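Local coordinates for Hcp1 family type VI secretion system effector (Salmonella typhimurium, PDB 5XHH), which probably serves as a secreted building block of the type VI secretion system, as in other Hcp proteins, which stack as hexameric rings into a tube, at residues 7-12 / 67-72; 59-64 / 118-123; 77-82 / 104-109; 96-101 / 133-138. One frame throughout, in Å; residues are numbered along the deposited sequence.

Contact 1: 7-12 / 67-72; sequences LKIDGI and PNLFKY
Ile9 is the last residue of strand 3-9 and starts the approach to helix 66-75. Its CG1 lies beside the backbone N (chi1 -57°), and the chain ends in CD1, 4.1 Å from CD2 of Leu69. The two side chains cross at about a right angle. Ile79 and Leu127 also touch this buried side chain. Asp10 follows in a type II turn that runs from Ile9 to Ile12, closed by the bond from Ile12 N to Ile9 O. Asp10 O accepts a hydrogen bond from a water at 2.9 Å, and the same water lies 2.8 Å from Tyr72 OH. The Asp10 carboxylate leads off to Gln81 N, a weak bond. Gly11 has the positive phi (73°) of this turn, and its CA lies 4.0 Å from Tyr72 OH. The turn thus brings the end of a barrel strand against helix 66-75, the one helix of this Hcp chain. Ile12 carries most of the packing. Its CD1 sits over one face of the Tyr72 ring, 3.9 Å from the centroid and 15° off the normal, a CH-pi contact. CG1 of Ile12 lies nearer CE1 of that ring. The same CD1 touches Leu69 CD2 at 3.9 Å. The other branch, CG2, meets Leu69 CG and CD2 and reaches Asn68 CB at 4.1 Å.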
# COMPACT_ATOMS: atom_id res chain seq x y z
N LEU A 7 6.46 2.22 -2.74
CA LEU A 7 5.19 1.67 -3.19
C LEU A 7 5.13 1.78 -4.70
O LEU A 7 5.11 2.88 -5.25
CB LEU A 7 4.00 2.37 -2.54
CG LEU A 7 2.65 1.78 -2.94
CD1 LEU A 7 2.61 0.29 -2.64
CD2 LEU A 7 1.50 2.51 -2.24
N LYS A 8 5.10 0.63 -5.36
CA LYS A 8 5.00 0.54 -6.81
C LYS A 8 3.55 0.23 -7.16
O LYS A 8 3.05 -0.85 -6.83
CB LYS A 8 5.94 -0.55 -7.33
CG LYS A 8 5.88 -0.74 -8.84
CD LYS A 8 6.42 -2.10 -9.26
CE LYS A 8 6.57 -2.17 -10.78
NZ LYS A 8 6.68 -3.56 -11.25
N ILE A 9 2.88 1.17 -7.82
CA ILE A 9 1.49 1.00 -8.22
C ILE A 9 1.41 0.92 -9.74
O ILE A 9 1.87 1.84 -10.43
CB ILE A 9 0.61 2.14 -7.69
CG1 ILE A 9 0.71 2.24 -6.16
CG2 ILE A 9 -0.84 1.90 -8.10
CD1 ILE A 9 -0.09 3.38 -5.59
N ASP A 10 0.82 -0.15 -10.25
CA ASP A 10 0.63 -0.28 -11.70
C ASP A 10 -0.11 0.94 -12.23
O ASP A 10 -1.16 1.33 -11.70
CB ASP A 10 -0.15 -1.55 -12.04
CG ASP A 10 0.67 -2.81 -11.93
OD1 ASP A 10 1.91 -2.72 -11.77
OD2 ASP A 10 0.08 -3.90 -12.04
N GLY A 11 0.44 1.56 -13.27
CA GLY A 11 -0.19 2.71 -13.88
C GLY A 11 -0.11 4.00 -13.08
O GLY A 11 -0.57 5.04 -13.58
N ILE A 12 0.45 3.99 -11.88
CA ILE A 12 0.53 5.19 -11.06
C ILE A 12 1.97 5.38 -10.59
O ILE A 12 2.32 5.00 -9.47
CB ILE A 12 -0.44 5.14 -9.87
CG1 ILE A 12 -1.88 5.04 -10.37
CG2 ILE A 12 -0.34 6.41 -9.01
CD1 ILE A 12 -2.91 5.07 -9.29
N PRO A 67 -2.02 13.40 -8.72
CA PRO A 67 -3.13 13.58 -9.66
C PRO A 67 -3.69 12.27 -10.17
O PRO A 67 -4.90 12.16 -10.41
CB PRO A 67 -2.52 14.42 -10.79
CG PRO A 67 -1.30 15.06 -10.19
CD PRO A 67 -0.78 14.01 -9.23
N ASN A 68 -2.84 11.24 -10.33
CA ASN A 68 -3.35 9.97 -10.82
C ASN A 68 -4.04 9.17 -9.74
O ASN A 68 -5.02 8.47 -10.03
CB ASN A 68 -2.22 9.16 -11.45
CG ASN A 68 -1.98 9.55 -12.89
OD1 ASN A 68 -2.92 9.76 -13.64
ND2 ASN A 68 -0.72 9.67 -13.28
N LEU A 69 -3.57 9.24 -8.49
CA LEU A 69 -4.36 8.66 -7.40
C LEU A 69 -5.75 9.29 -7.34
O LEU A 69 -6.76 8.59 -7.26
CB LEU A 69 -3.62 8.83 -6.07
CG LEU A 69 -2.31 8.05 -5.95
CD1 LEU A 69 -1.51 8.59 -4.80
CD2 LEU A 69 -2.60 6.56 -5.73
N PHE A 70 -5.82 10.63 -7.41
CA PHE A 70 -7.10 11.32 -7.51
C PHE A 70 -7.94 10.79 -8.67
O PHE A 70 -9.12 10.45 -8.51
CB PHE A 70 -6.85 12.82 -7.67
CG PHE A 70 -8.10 13.62 -7.95
CD1 PHE A 70 -8.90 14.05 -6.91
CD2 PHE A 70 -8.46 13.93 -9.25
CE1 PHE A 70 -10.06 14.79 -7.16
CE2 PHE A 70 -9.62 14.66 -9.51
CZ PHE A 70 -10.41 15.09 -8.47
N LYS A 71 -7.35 10.72 -9.86
CA LYS A 71 -8.10 10.30 -11.05
C LYS A 71 -8.65 8.88 -10.90
O LYS A 71 -9.83 8.63 -11.17
CB LYS A 71 -7.20 10.42 -12.27
CG LYS A 71 -7.51 9.46 -13.40
CD LYS A 71 -6.94 10.02 -14.67
CE LYS A 71 -6.50 8.90 -15.55
NZ LYS A 71 -5.28 8.29 -14.94
N TYR A 72 -7.81 7.93 -10.45
CA TYR A 72 -8.28 6.56 -10.24
C TYR A 72 -9.37 6.50 -9.18
O TYR A 72 -10.28 5.68 -9.26
CB TYR A 72 -7.14 5.65 -9.82
CG TYR A 72 -6.37 5.01 -10.94
CD1 TYR A 72 -5.62 5.77 -11.84
CD2 TYR A 72 -6.35 3.62 -11.07
CE1 TYR A 72 -4.90 5.16 -12.85
CE2 TYR A 72 -5.62 3.01 -12.07
CZ TYR A 72 -4.90 3.78 -12.95
OH TYR A 72 -4.18 3.18 -13.94
O HOH W 1 -3.48 0.53 -13.28

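Contact 2: 59-64 / 118-123; sequences DHYIDR and EIASRE
Glu123 runs out from strand 121-129 with CG anti to the backbone N (chi1 -174°). Its CB rests against Ile62 CG1 at 3.8 Å and near His60 NE2. CG and CD continue in an extended chain beside the imidazole, pointing the same way. At the tip OE2 accepts a hydrogen bond from His60 NE2 at 2.8 Å. The donor lies above the carboxylate plane, while OE2 stays near the ring plane. Ser66 OG also bonds OE2. OE1 packs against Val109. On the ring's other nitrogen, ND1 donates to Asp63 OD2 at 2.8 Å. Two carboxylates therefore grip the imidazole and fix its rotation, which may favour its charged form. His60 and Glu123 form an antiparallel hydrogen-bonded pair, joining strands 51-61 and 121-129 in the four-stranded sheet of the Hcp barrel. His60 N bonds Glu123 O at 3.0 Å. Ile62 N reaches Ser121 O at 2.9 Å, and a water links Ile62 O to Ser121 OG. Arg122, paired with Tyr61 in the non-hydrogen-bonded position, bends so that NH1 makes a salt bridge to Asp59 OD2 at 3.0 Å, planes 55° apart. Arg122 NE holds Ile119 O in the guanidinium plane, at 2.9 Å and on a lone pair.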
# COMPACT_ATOMS: atom_id res chain seq x y z
N ASP A 59 0.80 7.23 3.71
CA ASP A 59 1.05 8.67 3.65
C ASP A 59 2.23 8.92 2.70
O ASP A 59 3.21 8.16 2.71
CB ASP A 59 1.38 9.23 5.06
CG ASP A 59 1.35 10.76 5.14
OD1 ASP A 59 0.83 11.45 4.22
OD2 ASP A 59 1.86 11.28 6.15
N HIS A 60 2.13 9.96 1.88
CA HIS A 60 3.31 10.36 1.12
C HIS A 60 3.28 11.87 0.96
O HIS A 60 2.24 12.52 1.17
CB HIS A 60 3.38 9.65 -0.24
CG HIS A 60 2.33 10.09 -1.22
ND1 HIS A 60 2.62 10.42 -2.52
CD2 HIS A 60 1.00 10.28 -1.07
CE1 HIS A 60 1.52 10.80 -3.13
NE2 HIS A 60 0.52 10.72 -2.27
N TYR A 61 4.42 12.45 0.60
CA TYR A 61 4.42 13.84 0.17
C TYR A 61 3.63 13.95 -1.12
O TYR A 61 3.61 13.03 -1.94
CB TYR A 61 5.85 14.36 -0.03
CG TYR A 61 6.61 14.52 1.26
CD1 TYR A 61 6.11 15.33 2.26
CD2 TYR A 61 7.81 13.87 1.47
CE1 TYR A 61 6.78 15.48 3.45
CE2 TYR A 61 8.51 14.01 2.67
CZ TYR A 61 7.98 14.82 3.65
OH TYR A 61 8.62 14.99 4.85
N ILE A 62 2.92 15.06 -1.29
CA ILE A 62 2.20 15.25 -2.55
C ILE A 62 3.23 15.24 -3.67
O ILE A 62 4.25 15.93 -3.59
CB ILE A 62 1.37 16.54 -2.53
CG1 ILE A 62 0.26 16.41 -1.48
CG2 ILE A 62 0.79 16.80 -3.94
CD1 ILE A 62 -0.57 17.67 -1.27
N ASP A 63 3.00 14.42 -4.68
CA ASP A 63 4.06 14.16 -5.64
C ASP A 63 3.43 13.78 -6.97
O ASP A 63 2.22 13.94 -7.16
CB ASP A 63 5.04 13.10 -5.10
CG ASP A 63 4.37 11.75 -4.82
OD1 ASP A 63 3.32 11.46 -5.42
OD2 ASP A 63 4.93 10.98 -4.00
N ARG A 64 4.25 13.23 -7.89
CA ARG A 64 3.78 12.93 -9.24
C ARG A 64 2.61 11.94 -9.24
O ARG A 64 1.81 11.94 -10.18
CB ARG A 64 4.94 12.38 -10.08
CG ARG A 64 4.52 11.87 -11.47
CD ARG A 64 5.56 10.97 -12.11
NE ARG A 64 6.58 11.72 -12.85
CZ ARG A 64 6.47 12.07 -14.13
NH1 ARG A 64 5.40 11.73 -14.83
NH2 ARG A 64 7.45 12.75 -14.72
N GLU A 118 7.69 20.68 8.79
CA GLU A 118 7.06 19.38 8.93
C GLU A 118 5.56 19.55 8.66
O GLU A 118 5.00 20.66 8.76
CB GLU A 118 7.34 18.76 10.30
CG GLU A 118 6.72 17.36 10.51
CD GLU A 118 7.59 16.21 9.98
OE1 GLU A 118 7.80 15.24 10.74
OE2 GLU A 118 8.05 16.29 8.82
N ILE A 119 4.91 18.45 8.27
CA ILE A 119 3.64 18.43 7.55
C ILE A 119 3.93 18.73 6.08
O ILE A 119 3.80 17.84 5.23
CB ILE A 119 2.59 19.41 8.11
CG1 ILE A 119 2.27 19.08 9.57
CG2 ILE A 119 1.33 19.35 7.27
CD1 ILE A 119 1.01 19.72 10.07
N ALA A 120 4.35 19.95 5.76
CA ALA A 120 4.68 20.37 4.39
C ALA A 120 3.43 20.20 3.52
O ALA A 120 2.37 20.74 3.89
CB ALA A 120 5.92 19.60 3.90
N SER A 121 3.51 19.54 2.37
CA SER A 121 2.35 19.16 1.56
C SER A 121 2.37 17.65 1.45
O SER A 121 3.26 17.09 0.78
CB SER A 121 2.40 19.80 0.17
OG SER A 121 3.65 19.54 -0.46
N ARG A 122 1.41 16.99 2.10
CA ARG A 122 1.35 15.54 2.16
C ARG A 122 -0.07 15.07 1.88
O ARG A 122 -0.98 15.87 1.63
CB ARG A 122 1.83 14.99 3.51
CG ARG A 122 1.10 15.49 4.71
CD ARG A 122 1.72 14.86 5.95
NE ARG A 122 3.14 15.20 6.11
CZ ARG A 122 4.01 14.46 6.79
NH1 ARG A 122 3.62 13.33 7.36
NH2 ARG A 122 5.27 14.85 6.90
N GLU A 123 -0.26 13.76 1.91
CA GLU A 123 -1.47 13.18 1.34
C GLU A 123 -1.63 11.77 1.88
O GLU A 123 -0.75 10.92 1.67
CB GLU A 123 -1.38 13.18 -0.18
CG GLU A 123 -2.62 12.73 -0.90
CD GLU A 123 -2.47 12.94 -2.39
OE1 GLU A 123 -3.04 13.91 -2.91
OE2 GLU A 123 -1.77 12.13 -3.05
O HOH W 2 5.00 17.86 -2.04

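Contact 3: 77-82 / 104-109; sequences KHIPQA and LIVAVV
Strands 79-82 and 104-109 meet at 90° and share one antiparallel hydrogen-bonded pair, Ile79 with Leu104. Both backbone bonds of the pair are short and fairly straight: Ile79 N to Leu104 O at 2.8 Å and Leu104 N to Ile79 O at 2.9 Å. Both donors lie in the plane of the carbonyl they meet. From there the strands part. A water takes over on one side, donating to Lys77 O at 2.8 Å and accepting from Val106 N at 2.9 Å. The side chains of the pair lie on the same face, CB to CB at 4.0 Å. Ile79 has CG1 beside its backbone N (chi1 -60°), and its CD1 goes to Val106 CG2 at 3.8 Å, the chains crossing obliquely. Tyr72 of helix 66-75 touches both of these residues. Leu104 sends its two methyl groups toward Ala82, away from Val106. CD1 lies against the backbone, 3.8 Å from Ala82 N and close to Ile79 O. CD2 meets Ala82 CB at 4.1 Å. Leu104 also packs on Phe129. Strand 79-88 belongs to the seven-stranded sheet and strand 104-113 to the four-stranded one, so this corner is one place where the two sheets of the Hcp barrel meet. The chemistry is thus split in two: two backbone bonds fix the Ile79-Leu104 pairing and a water bridges the strands where they part, while aliphatic contacts alone join the side chains on the buried face of the corner.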
# COMPACT_ATOMS: atom_id res chain seq x y z
N LYS A 77 -11.12 3.01 -11.35
CA LYS A 77 -10.39 2.09 -12.21
C LYS A 77 -9.60 1.07 -11.38
O LYS A 77 -9.01 1.40 -10.35
CB LYS A 77 -9.45 2.88 -13.12
CG LYS A 77 -8.69 2.06 -14.18
CD LYS A 77 -7.87 3.02 -15.03
CE LYS A 77 -7.30 2.37 -16.29
NZ LYS A 77 -6.32 1.31 -15.98
N HIS A 78 -9.61 -0.17 -11.86
CA HIS A 78 -8.98 -1.29 -11.17
C HIS A 78 -7.47 -1.25 -11.37
O HIS A 78 -6.99 -0.89 -12.45
CB HIS A 78 -9.61 -2.59 -11.70
CG HIS A 78 -8.73 -3.80 -11.66
ND1 HIS A 78 -8.79 -4.74 -10.64
CD2 HIS A 78 -7.83 -4.29 -12.55
CE1 HIS A 78 -7.93 -5.71 -10.88
NE2 HIS A 78 -7.34 -5.46 -12.04
N ILE A 79 -6.74 -1.55 -10.31
CA ILE A 79 -5.28 -1.62 -10.33
C ILE A 79 -4.88 -3.09 -10.21
O ILE A 79 -5.22 -3.72 -9.20
CB ILE A 79 -4.67 -0.81 -9.18
CG1 ILE A 79 -5.05 0.66 -9.28
CG2 ILE A 79 -3.16 -1.00 -9.17
CD1 ILE A 79 -4.74 1.43 -8.02
N PRO A 80 -4.21 -3.67 -11.20
CA PRO A 80 -3.83 -5.10 -11.09
C PRO A 80 -2.98 -5.42 -9.87
O PRO A 80 -3.33 -6.32 -9.10
CB PRO A 80 -3.08 -5.37 -12.41
CG PRO A 80 -3.75 -4.41 -13.39
CD PRO A 80 -4.05 -3.16 -12.58
N GLN A 81 -1.88 -4.71 -9.63
CA GLN A 81 -1.08 -5.02 -8.45
C GLN A 81 -0.35 -3.78 -7.95
O GLN A 81 -0.25 -2.75 -8.64
CB GLN A 81 -0.09 -6.17 -8.72
CG GLN A 81 1.23 -5.78 -9.34
CD GLN A 81 2.31 -6.86 -9.23
OE1 GLN A 81 3.47 -6.57 -9.44
NE2 GLN A 81 1.92 -8.09 -8.91
N ALA A 82 0.13 -3.89 -6.71
CA ALA A 82 0.96 -2.88 -6.07
C ALA A 82 1.93 -3.60 -5.15
O ALA A 82 1.58 -4.60 -4.54
CB ALA A 82 0.12 -1.88 -5.26
N LEU A 104 -6.72 -3.81 -6.74
CA LEU A 104 -6.88 -2.68 -5.85
C LEU A 104 -7.76 -1.61 -6.47
O LEU A 104 -7.84 -1.48 -7.70
CB LEU A 104 -5.52 -2.07 -5.49
CG LEU A 104 -4.50 -3.00 -4.82
CD1 LEU A 104 -3.56 -3.69 -5.86
CD2 LEU A 104 -3.69 -2.26 -3.74
N ILE A 105 -8.42 -0.85 -5.60
CA ILE A 105 -9.13 0.37 -5.95
C ILE A 105 -8.64 1.48 -5.02
O ILE A 105 -8.37 1.23 -3.84
CB ILE A 105 -10.66 0.19 -5.82
CG1 ILE A 105 -11.19 -0.81 -6.85
CG2 ILE A 105 -11.39 1.51 -6.01
CD1 ILE A 105 -12.65 -1.13 -6.67
N VAL A 106 -8.51 2.69 -5.55
CA VAL A 106 -8.18 3.85 -4.72
C VAL A 106 -9.46 4.31 -4.03
O VAL A 106 -10.36 4.83 -4.68
CB VAL A 106 -7.56 4.98 -5.54
CG1 VAL A 106 -7.10 6.10 -4.60
CG2 VAL A 106 -6.38 4.46 -6.36
N ALA A 107 -9.53 4.12 -2.71
CA ALA A 107 -10.77 4.41 -2.01
C ALA A 107 -10.80 5.81 -1.41
O ALA A 107 -11.89 6.40 -1.29
CB ALA A 107 -11.03 3.39 -0.91
N VAL A 108 -9.65 6.34 -1.00
CA VAL A 108 -9.58 7.66 -0.36
C VAL A 108 -8.32 8.37 -0.81
O VAL A 108 -7.24 7.77 -0.83
CB VAL A 108 -9.57 7.57 1.19
CG1 VAL A 108 -9.35 8.95 1.79
CG2 VAL A 108 -10.85 6.98 1.73
N VAL A 109 -8.44 9.66 -1.16
CA VAL A 109 -7.29 10.52 -1.38
C VAL A 109 -7.50 11.81 -0.59
O VAL A 109 -8.50 12.51 -0.80
CB VAL A 109 -7.03 10.81 -2.87
CG1 VAL A 109 -5.71 11.54 -3.04
CG2 VAL A 109 -7.00 9.51 -3.68
O HOH W 3 -9.35 3.17 -8.27

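Contact 4: 96-101 / 133-138; sequences YLKYTF and KQEYVV
The tight part is the backbone. Strands 97-101 and 133-137 run antiparallel at 165°, and five backbone hydrogen bonds join the segments, the first from Val137 N to O of Tyr96, just before strand 97-101. The straightest is Thr100 N to Lys133 O at 2.8 Å, with an angle of 169° at the hydrogen. Tyr99 and Gln134 pack closely on one face as a non-hydrogen-bonded pair. Gln134 CB lies 3.4 Å from Tyr99 CD1, and the side chains run side by side with ring and amide planes 71° apart. Gln134 CG takes the crowded position between N and the carbonyl carbon, which lays the chain alongside the Tyr99 ring. A water joins the two tips, 2.5 Å from Tyr99 OH and 2.8 Å from Gln134 OE1. Trp32 meets the Tyr99 ring edge-to-face, and Trp30 also touches it. These strands are central in the seven-stranded antiparallel sheet of the Hcp barrel, with strand 79-88 beyond one and strand 148-154 beyond the other. The opposite face, with Lys98, Thr100, Lys133 and Glu135, is looser. Lys98 and Glu135 lie alongside each other, yet NZ and OE1 stay 4.7 Å apart, so the opposite charges may attract without contact. A water lies here, 2.9 Å from Thr100 OG1 and near Lys133 O and Glu135 OE1. At the strand end, Tyr136 CE1 approaches the Tyr96 ring edge, 3.8 Å from CD2.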
# COMPACT_ATOMS: atom_id res chain seq x y z
N TYR A 96 14.11 -6.19 3.60
CA TYR A 96 13.68 -7.32 4.39
C TYR A 96 12.18 -7.54 4.32
O TYR A 96 11.73 -8.65 4.64
CB TYR A 96 14.14 -7.16 5.86
CG TYR A 96 13.52 -5.98 6.58
CD1 TYR A 96 14.03 -4.71 6.41
CD2 TYR A 96 12.42 -6.15 7.42
CE1 TYR A 96 13.47 -3.62 7.05
CE2 TYR A 96 11.85 -5.07 8.08
CZ TYR A 96 12.38 -3.80 7.88
OH TYR A 96 11.83 -2.70 8.51
N LEU A 97 11.37 -6.54 3.92
CA LEU A 97 9.92 -6.74 4.00
C LEU A 97 9.21 -6.34 2.71
O LEU A 97 9.45 -5.25 2.18
CB LEU A 97 9.34 -5.94 5.19
CG LEU A 97 7.83 -5.99 5.46
CD1 LEU A 97 7.31 -7.41 5.79
CD2 LEU A 97 7.45 -4.98 6.57
N LYS A 98 8.30 -7.20 2.24
CA LYS A 98 7.57 -6.93 1.00
C LYS A 98 6.12 -7.40 1.08
O LYS A 98 5.85 -8.52 1.50
CB LYS A 98 8.28 -7.59 -0.20
CG LYS A 98 7.56 -7.46 -1.53
CD LYS A 98 8.54 -7.80 -2.70
CE LYS A 98 7.80 -8.26 -3.94
NZ LYS A 98 8.63 -8.37 -5.21
N TYR A 99 5.19 -6.53 0.70
CA TYR A 99 3.79 -6.92 0.51
C TYR A 99 3.43 -6.73 -0.95
O TYR A 99 3.66 -5.66 -1.53
CB TYR A 99 2.83 -6.08 1.36
CG TYR A 99 3.10 -6.06 2.85
CD1 TYR A 99 2.71 -7.12 3.66
CD2 TYR A 99 3.73 -4.98 3.44
CE1 TYR A 99 2.96 -7.10 5.04
CE2 TYR A 99 3.99 -4.95 4.79
CZ TYR A 99 3.60 -6.01 5.59
OH TYR A 99 3.85 -5.96 6.92
N THR A 100 2.84 -7.76 -1.55
CA THR A 100 2.35 -7.70 -2.92
C THR A 100 0.83 -7.79 -2.84
O THR A 100 0.28 -8.81 -2.42
CB THR A 100 2.94 -8.84 -3.76
OG1 THR A 100 4.36 -8.69 -3.80
CG2 THR A 100 2.41 -8.78 -5.16
N PHE A 101 0.16 -6.71 -3.21
CA PHE A 101 -1.29 -6.63 -3.21
C PHE A 101 -1.78 -6.76 -4.64
O PHE A 101 -1.10 -6.34 -5.59
CB PHE A 101 -1.80 -5.29 -2.65
CG PHE A 101 -1.20 -4.89 -1.32
CD1 PHE A 101 -0.04 -4.15 -1.26
CD2 PHE A 101 -1.85 -5.21 -0.13
CE1 PHE A 101 0.49 -3.75 -0.02
CE2 PHE A 101 -1.33 -4.83 1.09
CZ PHE A 101 -0.16 -4.10 1.15
N LYS A 133 0.10 -10.75 -0.25
CA LYS A 133 1.11 -11.77 0.01
C LYS A 133 2.32 -11.08 0.59
O LYS A 133 2.86 -10.15 -0.03
CB LYS A 133 1.47 -12.53 -1.27
CG LYS A 133 2.74 -13.32 -1.12
CD LYS A 133 2.87 -14.39 -2.20
CE LYS A 133 2.68 -15.78 -1.60
NZ LYS A 133 3.04 -16.89 -2.54
N GLN A 134 2.77 -11.52 1.75
CA GLN A 134 3.93 -10.91 2.37
C GLN A 134 5.11 -11.87 2.33
O GLN A 134 4.95 -13.08 2.46
CB GLN A 134 3.63 -10.44 3.80
CG GLN A 134 3.75 -11.44 4.91
CD GLN A 134 3.45 -10.82 6.29
OE1 GLN A 134 4.36 -10.51 7.06
NE2 GLN A 134 2.17 -10.67 6.59
N GLU A 135 6.30 -11.29 2.12
CA GLU A 135 7.58 -11.96 2.13
C GLU A 135 8.50 -11.23 3.10
O GLU A 135 8.68 -10.02 2.99
CB GLU A 135 8.22 -11.97 0.73
CG GLU A 135 7.38 -12.68 -0.31
CD GLU A 135 7.91 -12.47 -1.72
OE1 GLU A 135 7.16 -11.91 -2.55
OE2 GLU A 135 9.07 -12.84 -1.98
N TYR A 136 9.08 -11.98 4.03
CA TYR A 136 10.04 -11.48 4.99
C TYR A 136 11.36 -12.22 4.76
O TYR A 136 11.36 -13.44 4.59
CB TYR A 136 9.54 -11.71 6.43
CG TYR A 136 10.52 -11.24 7.49
CD1 TYR A 136 10.48 -9.93 7.97
CD2 TYR A 136 11.49 -12.09 8.00
CE1 TYR A 136 11.38 -9.49 8.92
CE2 TYR A 136 12.39 -11.66 8.95
CZ TYR A 136 12.33 -10.36 9.41
OH TYR A 136 13.22 -9.93 10.36
N VAL A 137 12.47 -11.49 4.76
CA VAL A 137 13.79 -12.09 4.56
C VAL A 137 14.58 -12.00 5.87
O VAL A 137 15.04 -10.92 6.25
CB VAL A 137 14.56 -11.42 3.43
CG1 VAL A 137 15.95 -12.04 3.33
CG2 VAL A 137 13.80 -11.53 2.10
N VAL A 138 14.76 -13.13 6.54
CA VAL A 138 15.57 -13.14 7.75
C VAL A 138 17.04 -12.98 7.37
O VAL A 138 17.48 -13.46 6.32
CB VAL A 138 15.31 -14.44 8.54
CG1 VAL A 138 15.54 -15.65 7.66
CG2 VAL A 138 16.18 -14.50 9.80
O HOH W 4 3.75 -8.05 8.32
O HOH W 5 5.39 -9.98 -1.42

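In the fold
From the N terminus, strand 3-9 and its turn meet helix 66-75, where contact 1 closes the first loop. Contact 2 opens inside that loop, at the end of strand 51-61, and closes after it at strand 121-129, so the two cross. Leu69 of contact 1 packs on His60 and Glu123 of contact 2. Contact 3 opens after the helix and closes at strand 104-113, nested within contact 2. Contact 4 opens inside contact 3 and closes beyond contact 2, crossing both. Contacts 1 and 3 are in series and touch through strands 3-9 and 79-88. Contact 4 lies within the seven-stranded sheet, contact 2 within the four-stranded sheet, and contact 3 joins the sheets.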